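Local coordinates for sulfur carrier protein ThiS (Escherichia coli, PDB 1ZUD) that carries sulfur as a thiocarboxylate at its C-terminus and donates it to make the thiazole phosphate moiety of thiamine phosphate, at residues I3-Q8 with E20-L25. Sequence-based numbering, arbitrary orientation.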
# COMPACT_ATOMS: atom_id res chain seq x y z
N ILE D 3 -16.35 5.59 -27.81
CA ILE D 3 -15.77 4.73 -26.79
C ILE D 3 -14.98 5.60 -25.80
O ILE D 3 -14.79 6.79 -25.98
CB ILE D 3 -14.73 3.68 -27.36
CG1 ILE D 3 -13.56 4.41 -28.02
CG2 ILE D 3 -15.39 2.71 -28.33
CD1 ILE D 3 -12.39 3.47 -28.44
N LEU D 4 -14.51 4.95 -24.75
CA LEU D 4 -13.67 5.58 -23.77
C LEU D 4 -12.32 4.87 -24.00
O LEU D 4 -12.26 3.63 -24.07
CB LEU D 4 -14.23 5.31 -22.38
CG LEU D 4 -13.85 6.37 -21.34
CD1 LEU D 4 -14.47 7.75 -21.73
CD2 LEU D 4 -14.35 5.94 -19.95
N PHE D 5 -11.23 5.61 -24.18
CA PHE D 5 -9.94 4.99 -24.38
C PHE D 5 -8.98 5.59 -23.34
O PHE D 5 -8.61 6.76 -23.41
CB PHE D 5 -9.40 5.25 -25.79
CG PHE D 5 -8.16 4.47 -26.09
CD1 PHE D 5 -6.88 4.98 -25.79
CD2 PHE D 5 -8.25 3.19 -26.62
CE1 PHE D 5 -5.74 4.22 -26.02
CE2 PHE D 5 -7.11 2.42 -26.86
CZ PHE D 5 -5.86 2.91 -26.57
N ASN D 6 -8.61 4.76 -22.37
CA ASN D 6 -7.77 5.23 -21.31
C ASN D 6 -8.45 6.42 -20.63
O ASN D 6 -7.86 7.48 -20.46
CB ASN D 6 -6.37 5.59 -21.84
CG ASN D 6 -5.44 4.37 -21.92
OD1 ASN D 6 -5.79 3.30 -21.41
ND2 ASN D 6 -4.26 4.53 -22.53
N ASP D 7 -9.70 6.19 -20.24
CA ASP D 7 -10.56 7.14 -19.55
C ASP D 7 -10.96 8.40 -20.33
O ASP D 7 -11.72 9.22 -19.81
CB ASP D 7 -9.92 7.54 -18.20
CG ASP D 7 -9.52 6.33 -17.35
OD1 ASP D 7 -10.30 5.35 -17.26
OD2 ASP D 7 -8.42 6.37 -16.75
N GLN D 8 -10.47 8.55 -21.56
CA GLN D 8 -10.78 9.71 -22.39
C GLN D 8 -11.75 9.35 -23.53
O GLN D 8 -11.62 8.32 -24.19
CB GLN D 8 -9.49 10.27 -23.00
CG GLN D 8 -8.55 10.95 -22.01
CD GLN D 8 -8.67 12.47 -22.04
OE1 GLN D 8 -8.33 13.12 -23.04
NE2 GLN D 8 -9.15 13.06 -20.93
N GLU D 20 -6.93 -3.35 -35.43
CA GLU D 20 -7.07 -2.21 -36.35
C GLU D 20 -7.13 -0.88 -35.60
O GLU D 20 -6.59 0.14 -36.04
CB GLU D 20 -8.35 -2.36 -37.20
CG GLU D 20 -8.43 -3.71 -37.96
CD GLU D 20 -9.72 -3.86 -38.79
OE1 GLU D 20 -10.84 -3.86 -38.21
OE2 GLU D 20 -9.60 -3.98 -40.03
N LEU D 21 -7.84 -0.87 -34.48
CA LEU D 21 -7.91 0.36 -33.69
C LEU D 21 -6.50 0.76 -33.18
O LEU D 21 -6.12 1.93 -33.26
CB LEU D 21 -8.84 0.17 -32.47
CG LEU D 21 -8.91 1.39 -31.54
CD1 LEU D 21 -9.45 2.56 -32.35
CD2 LEU D 21 -9.77 1.14 -30.34
N LEU D 22 -5.73 -0.19 -32.66
CA LEU D 22 -4.40 0.16 -32.13
C LEU D 22 -3.53 0.69 -33.28
O LEU D 22 -2.73 1.62 -33.11
CB LEU D 22 -3.74 -1.06 -31.43
CG LEU D 22 -4.54 -1.57 -30.20
CD1 LEU D 22 -3.80 -2.73 -29.54
CD2 LEU D 22 -4.73 -0.42 -29.20
N GLU D 23 -3.71 0.11 -34.46
CA GLU D 23 -2.98 0.53 -35.66
C GLU D 23 -3.35 1.97 -36.02
O GLU D 23 -2.47 2.80 -36.32
CB GLU D 23 -3.31 -0.38 -36.85
CG GLU D 23 -2.61 -1.72 -36.83
CD GLU D 23 -1.11 -1.60 -37.08
OE1 GLU D 23 -0.69 -1.51 -38.27
OE2 GLU D 23 -0.35 -1.59 -36.10
N GLN D 24 -4.64 2.26 -35.98
CA GLN D 24 -5.12 3.63 -36.26
C GLN D 24 -4.47 4.65 -35.28
O GLN D 24 -4.03 5.73 -35.69
CB GLN D 24 -6.64 3.67 -36.11
CG GLN D 24 -7.30 4.80 -36.86
CD GLN D 24 -6.90 4.83 -38.35
OE1 GLN D 24 -6.19 5.73 -38.78
NE2 GLN D 24 -7.35 3.84 -39.12
N LEU D 25 -4.40 4.30 -34.00
CA LEU D 25 -3.84 5.16 -32.93
C LEU D 25 -2.32 5.11 -32.85
O LEU D 25 -1.71 5.72 -31.95
CB LEU D 25 -4.41 4.75 -31.58
CG LEU D 25 -5.92 4.86 -31.43
CD1 LEU D 25 -6.35 4.28 -30.07
CD2 LEU D 25 -6.36 6.34 -31.57
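F5 N donates a 2.7 Å hydrogen bond to Q8 O. Q8 N returns one to F5 O at 3.2 Å, and the pair brackets the type I' turn from F5 to Q8. The two bonds hold F5 at the end of its strand, where its ring meets L25, just after helix 18-24. The contact itself is wholly apolar. The CD1 methyl of L25 sits over one face of the F5 ring, 3.8 Å from the ring centroid and 15° off the ring normal. This is a CH-pi contact. With CG of F5 anti to the backbone N (chi1 -172°), the ring extends to present a face to L25 CD1. L22 meets the same ring differently: its CD2 comes to the edge, near the ring plane, 4.4 Å from F5 CE2. Earlier on the strand, I3 and L21 reach for each other tip to tip, with I3 CD1 4.0 Å from L21 CD2. M10 of the neighbouring strand 8-11 touches I3, F5, L21 and L25, and L59 packs on F5 from strand 56-61. An alanine in place of F5 would probably open a gap beside L25 and L22 and deprive the L25 methyl of its aromatic face. Beyond the strand, D7 OD1 forms a salt bridge with R230 of the ThiF chain. L21 and L22 of helix 18-24, with L25 just after it, pack on the hairpin of strands 2-5 and 8-11, as in the ubiquitin-like beta-grasp fold.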